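Local coordinates for fimbria adhesin protein (Klebsiella pneumoniae, PDB 3U4K) that binds human collagen V through its receptor-binding domain and so probably attaches the fimbriated bacterium to host tissue, at residues A[30-35]-A[162-167]; A[42-47]-A[175-180]; A[52-57]-A[137-142]; A[110-115]-A[129-134]. All blocks are in the same frame, centred on the assembly; numbering follows the deposited sequence.

Interaction 1: residues A[30-35]-A[162-167]; sequences NSAYEI and GFTILK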
loop_
_atom_site.group_PDB
_atom_site.type_symbol
_atom_site.label_atom_id
_atom_site.label_comp_id
_atom_site.label_asym_id
_atom_site.label_seq_id
_atom_site.Cartn_x
_atom_site.Cartn_y
_atom_site.Cartn_z
ATOM N N ASN A 30 -5.477 -19.183 6.616
ATOM C CA ASN A 30 -4.371 -18.626 7.383
ATOM C C ASN A 30 -4.542 -17.132 7.616
ATOM O O ASN A 30 -5.179 -16.449 6.811
ATOM C CB ASN A 30 -3.042 -18.910 6.678
ATOM C CG ASN A 30 -1.856 -18.876 7.626
ATOM O OD1 ASN A 30 -0.729 -18.619 7.208
ATOM N ND2 ASN A 30 -2.103 -19.132 8.911
ATOM N N SER A 31 -3.984 -16.630 8.718
ATOM C CA SER A 31 -3.997 -15.191 9.008
ATOM C C SER A 31 -3.227 -14.421 7.938
ATOM O O SER A 31 -2.290 -14.947 7.337
ATOM C CB SER A 31 -3.420 -14.899 10.393
ATOM O OG SER A 31 -2.052 -15.253 10.451
ATOM N N ALA A 32 -3.635 -13.178 7.711
ATOM C CA ALA A 32 -3.077 -12.345 6.645
ATOM C C ALA A 32 -1.557 -12.183 6.698
ATOM O O ALA A 32 -0.948 -12.251 7.768
ATOM C CB ALA A 32 -3.754 -10.981 6.644
ATOM N N TYR A 33 -0.957 -11.987 5.527
ATOM C CA TYR A 33 0.444 -11.591 5.418
ATOM C C TYR A 33 0.527 -10.092 5.683
ATOM O O TYR A 33 -0.310 -9.322 5.195
ATOM C CB TYR A 33 0.976 -11.918 4.022
ATOM C CG TYR A 33 2.482 -11.880 3.889
ATOM C CD1 TYR A 33 3.122 -10.792 3.300
ATOM C CD2 TYR A 33 3.269 -12.939 4.345
ATOM C CE1 TYR A 33 4.504 -10.755 3.173
ATOM C CE2 TYR A 33 4.651 -12.911 4.224
ATOM C CZ TYR A 33 5.262 -11.819 3.635
ATOM O OH TYR A 33 6.629 -11.792 3.512
ATOM N N GLU A 34 1.526 -9.681 6.460
ATOM C CA GLU A 34 1.651 -8.284 6.875
ATOM C C GLU A 34 3.002 -7.671 6.566
ATOM O O GLU A 34 4.043 -8.307 6.740
ATOM C CB GLU A 34 1.372 -8.137 8.365
ATOM C CG GLU A 34 -0.099 -8.016 8.708
ATOM C CD GLU A 34 -0.343 -8.038 10.203
ATOM O OE1 GLU A 34 0.220 -8.921 10.888
ATOM O OE2 GLU A 34 -1.098 -7.171 10.693
ATOM N N ILE A 35 2.970 -6.425 6.107
ATOM C CA ILE A 35 4.180 -5.647 5.887
ATOM C C ILE A 35 4.101 -4.380 6.731
ATOM O O ILE A 35 3.165 -3.587 6.586
ATOM C CB ILE A 35 4.355 -5.268 4.399
ATOM C CG1 ILE A 35 4.450 -6.521 3.530
ATOM C CG2 ILE A 35 5.595 -4.407 4.208
ATOM C CD1 ILE A 35 4.199 -6.272 2.059
ATOM N N GLY A 162 -13.165 -10.045 -0.058
ATOM C CA GLY A 162 -14.139 -9.752 0.990
ATOM C C GLY A 162 -13.581 -9.945 2.390
ATOM O O GLY A 162 -14.295 -9.768 3.376
ATOM N N PHE A 163 -12.310 -10.333 2.474
ATOM C CA PHE A 163 -11.570 -10.363 3.736
ATOM C C PHE A 163 -10.067 -10.255 3.492
ATOM O O PHE A 163 -9.554 -10.775 2.500
ATOM C CB PHE A 163 -11.909 -11.599 4.580
ATOM C CG PHE A 163 -11.850 -12.899 3.830
ATOM C CD1 PHE A 163 -10.643 -13.570 3.661
ATOM C CD2 PHE A 163 -13.011 -13.475 3.321
ATOM C CE1 PHE A 163 -10.593 -14.776 2.980
ATOM C CE2 PHE A 163 -12.968 -14.682 2.640
ATOM C CZ PHE A 163 -11.758 -15.331 2.469
ATOM N N THR A 164 -9.372 -9.577 4.400
ATOM C CA THR A 164 -7.960 -9.253 4.215
ATOM C C THR A 164 -7.059 -10.481 4.330
ATOM O O THR A 164 -7.056 -11.170 5.351
ATOM C CB THR A 164 -7.494 -8.158 5.207
ATOM O OG1 THR A 164 -8.353 -7.016 5.107
ATOM C CG2 THR A 164 -6.062 -7.724 4.910
ATOM N N ILE A 165 -6.302 -10.742 3.269
ATOM C CA ILE A 165 -5.274 -11.785 3.283
ATOM C C ILE A 165 -3.889 -11.169 3.105
ATOM O O ILE A 165 -2.868 -11.821 3.342
ATOM C CB ILE A 165 -5.526 -12.883 2.224
ATOM C CG1 ILE A 165 -5.581 -12.290 0.812
ATOM C CG2 ILE A 165 -6.807 -13.649 2.543
ATOM C CD1 ILE A 165 -5.208 -13.269 -0.281
ATOM N N LEU A 166 -3.866 -9.905 2.688
ATOM C CA LEU A 166 -2.625 -9.146 2.565
ATOM C C LEU A 166 -2.831 -7.734 3.088
ATOM O O LEU A 166 -3.630 -6.970 2.543
ATOM C CB LEU A 166 -2.144 -9.124 1.110
ATOM C CG LEU A 166 -0.865 -8.354 0.761
ATOM C CD1 LEU A 166 0.323 -8.789 1.612
ATOM C CD2 LEU A 166 -0.554 -8.511 -0.720
ATOM N N LYS A 167 -2.105 -7.398 4.150
ATOM C CA LYS A 167 -2.266 -6.110 4.816
ATOM C C LYS A 167 -0.936 -5.381 4.989
ATOM O O LYS A 167 0.068 -5.983 5.373
ATOM C CB LYS A 167 -2.951 -6.303 6.172
ATOM C CG LYS A 167 -3.306 -5.011 6.893
ATOM C CD LYS A 167 -4.224 -5.243 8.087
ATOM C CE LYS A 167 -3.556 -6.090 9.160
ATOM N NZ LYS A 167 -4.263 -6.012 10.467
#
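Tyr33 and Leu166 stand side by side and point the same way from two parallel neighbouring strands, while Glu34 and Lys167 do the same on the opposite face of the sheet. With CG anti to its backbone N (chi1 -165°), the Tyr33 ring leads away from 162-167, and Leu166 CD1 meets the ring at its edge, near the ring plane, 3.8 Å from Tyr33 CD1. The tyrosine ring goes on to pack against Pro62, Tyr68 and Leu130, so Leu166 supplies one border of a larger apolar cluster. On the other face the lysine chain is bent at chi3 (63°), which turns CE toward the glutamate, and the terminal amine forms a salt bridge, Lys167 NZ to Glu34 OE2, at 3.4 Å. Glu34 is extended beyond CG to meet it at the exposed surface, and the aliphatic part of the lysine runs alongside the glutamate. Ala32 directs its methyl toward the partner segment, with CB 3.5 Å from Ile165 C.

Backbone bonds set this pairing. Tyr33 N donates to Ile165 O at 2.9 Å, Lys167 N to Tyr33 O at 2.8 Å, and Ile35 N to Lys167 O at 3.0 Å. Ile165 and Leu166 both face Tyr159 on the next strand, a classic beta bulge. Parallel pairing of the early edge strand 33-36 with the late strand 166-170, within a mixed sheet, is part of the jelly-roll beta barrel of this receptor-binding domain.

Interaction 2: residues A[42-47]-A[175-180]; sequences VVVSPD and ITIVSP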
loop_
_atom_site.group_PDB
_atom_site.type_symbol
_atom_site.label_atom_id
_atom_site.label_comp_id
_atom_site.label_asym_id
_atom_site.label_seq_id
_atom_site.Cartn_x
_atom_site.Cartn_y
_atom_site.Cartn_z
ATOM N N VAL A 42 12.903 11.084 6.247
ATOM C CA VAL A 42 13.081 11.490 4.846
ATOM C C VAL A 42 13.090 13.017 4.701
ATOM O O VAL A 42 12.192 13.698 5.203
ATOM C CB VAL A 42 11.981 10.888 3.936
ATOM C CG1 VAL A 42 12.095 11.413 2.509
ATOM C CG2 VAL A 42 12.035 9.366 3.943
ATOM N N VAL A 43 14.102 13.541 4.005
ATOM C CA VAL A 43 14.241 14.984 3.782
ATOM C C VAL A 43 13.934 15.357 2.328
ATOM O O VAL A 43 14.613 14.901 1.403
ATOM C CB VAL A 43 15.649 15.496 4.173
ATOM C CG1 VAL A 43 15.713 17.014 4.085
ATOM C CG2 VAL A 43 16.030 15.028 5.571
ATOM N N VAL A 44 12.914 16.190 2.138
ATOM C CA VAL A 44 12.473 16.601 0.801
ATOM C C VAL A 44 13.319 17.755 0.264
ATOM O O VAL A 44 13.441 18.796 0.909
ATOM C CB VAL A 44 10.988 17.025 0.792
ATOM C CG1 VAL A 44 10.497 17.229 -0.632
ATOM C CG2 VAL A 44 10.127 15.995 1.500
ATOM N N SER A 45 13.901 17.562 -0.916
ATOM C CA SER A 45 14.666 18.614 -1.579
ATOM C C SER A 45 13.732 19.606 -2.275
ATOM O O SER A 45 12.766 19.194 -2.926
ATOM C CB SER A 45 15.647 18.020 -2.590
ATOM O OG SER A 45 16.159 19.030 -3.444
ATOM N N PRO A 46 14.018 20.916 -2.142
ATOM C CA PRO A 46 13.205 21.935 -2.808
ATOM C C PRO A 46 13.315 21.865 -4.334
ATOM O O PRO A 46 12.374 22.245 -5.035
ATOM C CB PRO A 46 13.795 23.253 -2.287
ATOM C CG PRO A 46 14.532 22.887 -1.040
ATOM C CD PRO A 46 15.076 21.522 -1.312
ATOM N N ASP A 47 14.447 21.365 -4.830
ATOM C CA ASP A 47 14.717 21.281 -6.270
ATOM C C ASP A 47 13.946 20.175 -6.981
ATOM O O ASP A 47 13.829 20.185 -8.208
ATOM C CB ASP A 47 16.212 21.087 -6.511
ATOM C CG ASP A 47 17.017 22.294 -6.108
ATOM O OD1 ASP A 47 17.105 23.249 -6.911
ATOM O OD2 ASP A 47 17.561 22.285 -4.986
ATOM N N ILE A 175 7.485 6.536 9.481
ATOM C CA ILE A 175 7.800 7.444 8.378
ATOM C C ILE A 175 7.672 8.905 8.821
ATOM O O ILE A 175 6.570 9.387 9.113
ATOM C CB ILE A 175 6.917 7.204 7.133
ATOM C CG1 ILE A 175 7.023 5.752 6.653
ATOM C CG2 ILE A 175 7.311 8.166 6.015
ATOM C CD1 ILE A 175 6.111 5.408 5.493
ATOM N N THR A 176 8.806 9.599 8.870
ATOM C CA THR A 176 8.830 11.030 9.170
ATOM C C THR A 176 9.322 11.807 7.950
ATOM O O THR A 176 10.414 11.551 7.439
ATOM C CB THR A 176 9.723 11.350 10.388
ATOM O OG1 THR A 176 9.555 10.340 11.391
ATOM C CG2 THR A 176 9.362 12.707 10.976
ATOM N N ILE A 177 8.500 12.743 7.486
ATOM C CA ILE A 177 8.843 13.589 6.344
ATOM C C ILE A 177 9.195 14.992 6.821
ATOM O O ILE A 177 8.366 15.679 7.418
ATOM C CB ILE A 177 7.690 13.670 5.321
ATOM C CG1 ILE A 177 7.249 12.269 4.874
ATOM C CG2 ILE A 177 8.076 14.542 4.133
ATOM C CD1 ILE A 177 8.336 11.419 4.250
ATOM N N VAL A 178 10.432 15.402 6.554
ATOM C CA VAL A 178 10.934 16.704 6.977
ATOM C C VAL A 178 11.423 17.500 5.769
ATOM O O VAL A 178 12.522 17.274 5.268
ATOM C CB VAL A 178 12.062 16.566 8.028
ATOM C CG1 VAL A 178 12.613 17.930 8.422
ATOM C CG2 VAL A 178 11.561 15.828 9.264
ATOM N N SER A 179 10.590 18.418 5.294
ATOM C CA SER A 179 11.002 19.353 4.253
ATOM C C SER A 179 11.351 20.696 4.891
ATOM O O SER A 179 10.517 21.285 5.582
ATOM C CB SER A 179 9.911 19.516 3.192
ATOM O OG SER A 179 8.644 19.754 3.780
ATOM N N PRO A 180 12.594 21.175 4.676
ATOM C CA PRO A 180 13.062 22.432 5.271
ATOM C C PRO A 180 12.306 23.653 4.741
ATOM O O PRO A 180 12.149 23.813 3.527
ATOM C CB PRO A 180 14.544 22.485 4.878
ATOM C CG PRO A 180 14.660 21.607 3.682
ATOM C CD PRO A 180 13.648 20.520 3.878
#
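This is a parallel strand pairing in which Val42 and Ile177 lie side by side, at one border of a three-stranded mixed sheet: strand 40-43 is outermost and 175-178 is central. Val42 N donates to Thr176 O at 2.8 Å, and Val42 O receives Val178 N at 2.8 Å in a nearly straight bond (177°). The next bond, Val44 N to Val178 O, is weak at 3.3 Å.

Ile177 touches the neighbouring chain with two branches. Its CD1 rests 3.7 Å from Val42 CB, and its CG2, anti to the backbone N, comes within 3.6 Å of Val44 CG2. Val44 also sets its CB 3.6 Å from Ser179 CB. The hydroxyl of Ser179 is held elsewhere, by the carbonyls of Thr146 and Gly147. On the outer face Val43 and Pro180 cross at about a right angle, CG1 to CD 4.1 Å. Inward, Val42 and Val44 rest on Ile54, and Ile177 on Ile139. The arrangement is a short parallel edge of a jelly-roll barrel, its apolar face laid on the adjoining antiparallel sheet.

Interaction 3: residues A[52-57]-A[137-142]; sequences SVIATK and LDIIKT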
loop_
_atom_site.group_PDB
_atom_site.type_symbol
_atom_site.label_atom_id
_atom_site.label_comp_id
_atom_site.label_asym_id
_atom_site.label_seq_id
_atom_site.Cartn_x
_atom_site.Cartn_y
_atom_site.Cartn_z
ATOM N N SER A 52 7.482 13.932 -9.127
ATOM C CA SER A 52 8.612 13.004 -9.022
ATOM C C SER A 52 8.670 12.298 -7.660
ATOM O O SER A 52 8.043 12.735 -6.689
ATOM C CB SER A 52 9.935 13.715 -9.333
ATOM O OG SER A 52 10.328 14.572 -8.274
ATOM N N VAL A 53 9.420 11.199 -7.607
ATOM C CA VAL A 53 9.535 10.382 -6.397
ATOM C C VAL A 53 10.497 11.017 -5.393
ATOM O O VAL A 53 11.631 11.361 -5.734
ATOM C CB VAL A 53 9.958 8.924 -6.729
ATOM C CG1 VAL A 53 10.511 8.200 -5.509
ATOM C CG2 VAL A 53 8.788 8.147 -7.307
ATOM N N ILE A 54 10.025 11.175 -4.160
ATOM C CA ILE A 54 10.855 11.665 -3.064
ATOM C C ILE A 54 11.629 10.498 -2.473
ATOM O O ILE A 54 12.851 10.561 -2.321
ATOM C CB ILE A 54 10.010 12.334 -1.958
ATOM C CG1 ILE A 54 9.110 13.427 -2.548
ATOM C CG2 ILE A 54 10.908 12.892 -0.861
ATOM C CD1 ILE A 54 7.996 13.870 -1.625
ATOM N N ALA A 55 10.901 9.437 -2.139
ATOM C CA ALA A 55 11.490 8.212 -1.608
ATOM C C ALA A 55 10.631 6.999 -1.959
ATOM O O ALA A 55 9.411 7.112 -2.114
ATOM C CB ALA A 55 11.683 8.318 -0.105
ATOM N N THR A 56 11.282 5.847 -2.088
ATOM C CA THR A 56 10.605 4.597 -2.416
ATOM C C THR A 56 11.149 3.444 -1.570
ATOM O O THR A 56 12.322 3.447 -1.183
ATOM C CB THR A 56 10.708 4.277 -3.928
ATOM O OG1 THR A 56 9.893 3.142 -4.239
ATOM C CG2 THR A 56 12.147 3.992 -4.347
ATOM N N LYS A 57 10.292 2.471 -1.271
ATOM C CA LYS A 57 10.726 1.262 -0.564
ATOM C C LYS A 57 9.976 0.024 -1.044
ATOM O O LYS A 57 8.765 0.069 -1.275
ATOM C CB LYS A 57 10.584 1.421 0.949
ATOM C CG LYS A 57 11.527 0.534 1.744
ATOM C CD LYS A 57 11.561 0.921 3.215
ATOM C CE LYS A 57 12.917 0.632 3.839
ATOM N NZ LYS A 57 13.351 -0.778 3.646
ATOM N N LEU A 137 5.970 0.933 -1.911
ATOM C CA LEU A 137 5.419 2.214 -1.481
ATOM C C LEU A 137 6.205 3.366 -2.106
ATOM O O LEU A 137 7.437 3.398 -2.052
ATOM C CB LEU A 137 5.432 2.317 0.048
ATOM C CG LEU A 137 5.018 3.636 0.712
ATOM C CD1 LEU A 137 3.570 3.996 0.409
ATOM C CD2 LEU A 137 5.246 3.587 2.215
ATOM N N ASP A 138 5.479 4.303 -2.708
ATOM C CA ASP A 138 6.083 5.482 -3.320
ATOM C C ASP A 138 5.638 6.751 -2.615
ATOM O O ASP A 138 4.439 6.979 -2.429
ATOM C CB ASP A 138 5.720 5.574 -4.805
ATOM C CG ASP A 138 6.555 4.652 -5.678
ATOM O OD1 ASP A 138 7.604 4.157 -5.209
ATOM O OD2 ASP A 138 6.163 4.432 -6.844
ATOM N N ILE A 139 6.610 7.567 -2.216
ATOM C CA ILE A 139 6.329 8.899 -1.685
ATOM C C ILE A 139 6.533 9.933 -2.793
ATOM O O ILE A 139 7.641 10.094 -3.315
ATOM C CB ILE A 139 7.186 9.219 -0.444
ATOM C CG1 ILE A 139 6.919 8.192 0.662
ATOM C CG2 ILE A 139 6.884 10.623 0.061
ATOM C CD1 ILE A 139 7.941 8.203 1.779
ATOM N N ILE A 140 5.445 10.616 -3.144
ATOM C CA ILE A 140 5.404 11.530 -4.284
ATOM C C ILE A 140 5.275 12.976 -3.815
ATOM O O ILE A 140 4.571 13.258 -2.837
ATOM C CB ILE A 140 4.204 11.202 -5.212
ATOM C CG1 ILE A 140 4.130 9.696 -5.533
ATOM C CG2 ILE A 140 4.214 12.063 -6.475
ATOM C CD1 ILE A 140 5.309 9.134 -6.303
ATOM N N LYS A 141 5.959 13.883 -4.515
ATOM C CA LYS A 141 5.803 15.320 -4.298
ATOM C C LYS A 141 4.559 15.838 -5.033
ATOM O O LYS A 141 4.551 15.938 -6.264
ATOM C CB LYS A 141 7.064 16.065 -4.745
ATOM C CG LYS A 141 7.133 17.518 -4.296
ATOM C CD LYS A 141 8.537 18.080 -4.442
ATOM C CE LYS A 141 8.616 19.527 -3.974
ATOM N NZ LYS A 141 10.023 20.014 -3.907
ATOM N N THR A 142 3.518 16.153 -4.258
ATOM C CA THR A 142 2.205 16.564 -4.778
ATOM C C THR A 142 2.174 18.038 -5.189
ATOM O O THR A 142 1.583 18.390 -6.211
ATOM C CB THR A 142 1.089 16.309 -3.736
ATOM O OG1 THR A 142 1.096 14.932 -3.343
ATOM C CG2 THR A 142 -0.294 16.675 -4.284
#
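The Asp138 carboxylate, a flat group on this contact, has a separate partner for each oxygen. Thr56 OG1 donates to Asp138 OD1 at 2.7 Å, arriving nearly along the C-O axis, while OD2 makes a salt bridge with Arg106 on the neighbouring strand 103-111. The two side chains lie side by side and point the same way; Thr56 OG1 is anti to its backbone N (chi1 -173°), which turns the hydroxyl to the aspartate. Val53 and Ile140 share this face of the sheet and cross obliquely, with Val53 CG2 3.8 Å from Ile140 CD1. Ala55, Lys57, Leu137 and Ile139 occupy the other face, where Ile139 CD1 lies 4.2 Å from Ala55 CB.

The short segments 55-57 and 137-141 run antiparallel, at 172° between their directions. Lys57 and Leu137 form a hydrogen-bonded pair, donating to each other's carbonyls. Farther along, Ile54 and Ala55 both face Ile139: Ile54 N donates to Ile139 O at 2.8 Å, and Ile139 N to Ala55 O at 2.8 Å. This is a classic beta bulge, and it shifts the register by one residue as the chain turns a corner at Ile54. The bulge also aims the Ile54 side chain across the strand, its CD1 3.8 Å from Ile139 CG2 and 3.9 Å from Lys141 CB. Val42 of strand 40-43 and Ile103 of strand 103-111 also touch this isoleucine. Held by a hydroxyl on one oxygen and a guanidinium on the other, the buried Asp138 is probably kept as a carboxylate, its charge offset by Arg106 within the sheet.

Interaction 4: residues A[110-115]-A[129-134]; sequences KGAISM and RLAGST. Unlike the reference sequence in segment 129-134: Ala131 (reference Val).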
loop_
_atom_site.group_PDB
_atom_site.type_symbol
_atom_site.label_atom_id
_atom_site.label_comp_id
_atom_site.label_asym_id
_atom_site.label_seq_id
_atom_site.Cartn_x
_atom_site.Cartn_y
_atom_site.Cartn_z
ATOM N N LYS A 110 4.013 -5.969 -7.615
ATOM C CA LYS A 110 4.580 -6.480 -8.858
ATOM C C LYS A 110 5.046 -7.926 -8.706
ATOM O O LYS A 110 5.727 -8.272 -7.744
ATOM C CB LYS A 110 5.726 -5.585 -9.341
ATOM C CG LYS A 110 6.033 -5.722 -10.822
ATOM C CD LYS A 110 6.824 -4.531 -11.342
ATOM C CE LYS A 110 7.055 -4.621 -12.847
ATOM N NZ LYS A 110 7.996 -5.720 -13.213
ATOM N N GLY A 111 4.669 -8.760 -9.669
ATOM C CA GLY A 111 5.006 -10.180 -9.661
ATOM C C GLY A 111 4.126 -10.911 -10.651
ATOM O O GLY A 111 3.894 -10.421 -11.758
ATOM N N ALA A 112 3.626 -12.077 -10.250
ATOM C CA ALA A 112 2.696 -12.841 -11.080
ATOM C C ALA A 112 1.380 -12.077 -11.261
ATOM O O ALA A 112 0.893 -11.938 -12.382
ATOM C CB ALA A 112 2.451 -14.217 -10.481
ATOM N N ILE A 113 0.822 -11.583 -10.154
ATOM C CA ILE A 113 -0.313 -10.651 -10.195
ATOM C C ILE A 113 0.202 -9.247 -9.864
ATOM O O ILE A 113 0.720 -9.004 -8.770
ATOM C CB ILE A 113 -1.462 -11.062 -9.238
ATOM C CG1 ILE A 113 -2.092 -12.389 -9.671
ATOM C CG2 ILE A 113 -2.547 -9.995 -9.193
ATOM C CD1 ILE A 113 -1.567 -13.602 -8.934
ATOM N N SER A 114 0.062 -8.332 -10.821
ATOM C CA SER A 114 0.615 -6.989 -10.693
ATOM C C SER A 114 -0.469 -5.926 -10.775
ATOM O O SER A 114 -1.264 -5.922 -11.715
ATOM C CB SER A 114 1.672 -6.746 -11.772
ATOM O OG SER A 114 2.715 -7.703 -11.675
HETATM N N MSE A 115 -0.501 -5.033 -9.786
HETATM C CA MSE A 115 -1.496 -3.956 -9.755
HETATM C C MSE A 115 -1.069 -2.765 -8.924
HETATM O O MSE A 115 -0.326 -2.895 -7.944
HETATM C CB MSE A 115 -2.856 -4.495 -9.291
HETATM C CG MSE A 115 -2.956 -4.679 -7.777
HETATM SE SE MSE A 115 -4.218 -6.128 -7.330
HETATM C CE MSE A 115 -2.916 -7.301 -6.419
ATOM N N ARG A 129 -3.365 -19.435 -3.022
ATOM C CA ARG A 129 -2.097 -18.985 -2.454
ATOM C C ARG A 129 -1.856 -17.521 -2.809
ATOM O O ARG A 129 -2.502 -16.975 -3.711
ATOM C CB ARG A 129 -0.930 -19.817 -2.995
ATOM C CG ARG A 129 -0.952 -21.292 -2.631
ATOM C CD ARG A 129 0.295 -22.013 -3.130
ATOM N NE ARG A 129 0.402 -22.046 -4.593
ATOM C CZ ARG A 129 1.244 -21.306 -5.317
ATOM N NH1 ARG A 129 2.080 -20.451 -4.732
ATOM N NH2 ARG A 129 1.252 -21.427 -6.639
ATOM N N LEU A 130 -0.924 -16.892 -2.091
ATOM C CA LEU A 130 -0.412 -15.582 -2.477
ATOM C C LEU A 130 0.831 -15.759 -3.326
ATOM O O LEU A 130 1.806 -16.386 -2.897
ATOM C CB LEU A 130 -0.106 -14.715 -1.257
ATOM C CG LEU A 130 -1.245 -13.840 -0.731
ATOM C CD1 LEU A 130 -0.838 -13.189 0.581
ATOM C CD2 LEU A 130 -1.659 -12.785 -1.751
ATOM N N ALA A 131 0.773 -15.213 -4.538
ATOM C CA ALA A 131 1.869 -15.294 -5.495
ATOM C C ALA A 131 3.037 -14.449 -5.020
ATOM O O ALA A 131 2.870 -13.262 -4.733
ATOM C CB ALA A 131 1.406 -14.831 -6.868
ATOM N N GLY A 132 4.210 -15.071 -4.922
ATOM C CA GLY A 132 5.442 -14.362 -4.587
ATOM C C GLY A 132 5.547 -13.087 -5.398
ATOM O O GLY A 132 5.407 -13.105 -6.628
ATOM N N SER A 133 5.763 -11.974 -4.705
ATOM C CA SER A 133 5.765 -10.662 -5.345
ATOM C C SER A 133 6.547 -9.622 -4.550
ATOM O O SER A 133 7.053 -9.901 -3.458
ATOM C CB SER A 133 4.326 -10.179 -5.563
ATOM O OG SER A 133 3.594 -10.206 -4.350
ATOM N N THR A 134 6.652 -8.428 -5.125
ATOM C CA THR A 134 7.195 -7.265 -4.439
ATOM C C THR A 134 6.056 -6.313 -4.120
ATOM O O THR A 134 5.152 -6.132 -4.935
ATOM C CB THR A 134 8.231 -6.507 -5.300
ATOM O OG1 THR A 134 7.600 -5.987 -6.482
ATOM C CG2 THR A 134 9.400 -7.412 -5.685
#
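Lys110 O is gripped twice by Thr134. The backbone N of Thr134 donates to it at 2.8 Å, in the carbonyl plane, and the hydroxyl OG1 donates at 3.2 Å from a direction tilted 26° out of that plane. The side-chain bond depends on the threonine rotamer: OG1 sits between the backbone N and the carbonyl carbon (chi1 63°), which puts OG1 within reach of the carbonyl that the backbone N also binds. In the same place OG1 lies 3.4 Å from Lys110 CB. The lysine itself starts with CG anti to the backbone N, is extended to the bend at chi4 and leads away from 129-134 at the exposed surface.

With Lys110 N donating to Thr134 O at 2.9 Å, these two residues make an antiparallel hydrogen-bonded pair where strands 103-111 and 133-141 of the jelly-roll run side by side. Farther on, at Ala112 and Ala131, the contact is carried by small apolar groups. Ala131 directs its methyl at the other segment, CB being 3.8 Å from Ala112 CB and 3.8 Å from Ile113 CD1. Ile113 approaches through that CD1, the end of its chain coming closer to Ala131 than its base does.

Each segment also has an internal serine bond. Ser114 OG accepts from Gly111 N at 3.0 Å. Ser133 OG, again between the backbone N and the carbonyl carbon, donates to Ala131 O within its own segment and receives Arg109 NE, while a second nitrogen of Arg109 donates to Ala131 O.

Interactions 1 and 2 join the same two regions of the chain, near its start and near its end, yet their centres are 31 Å apart on opposite sides of the domain centre. Interactions 3 and 4 both lie, in sequence, inside the loops that those two close, and both use strand 133-141, with centres 21 Å apart. Contact is direct between neighbours at each end of the domain: Leu130 CD1 of interaction 4 packs 3.7 Å from Ile165 O of interaction 1, and Lys141 NZ of interaction 3 bonds Ser45 O of interaction 2 at 3.0 Å. Interactions 3 and 4 lie in one antiparallel sheet, 1 and 2 in two mixed sheets of the receptor-binding domain.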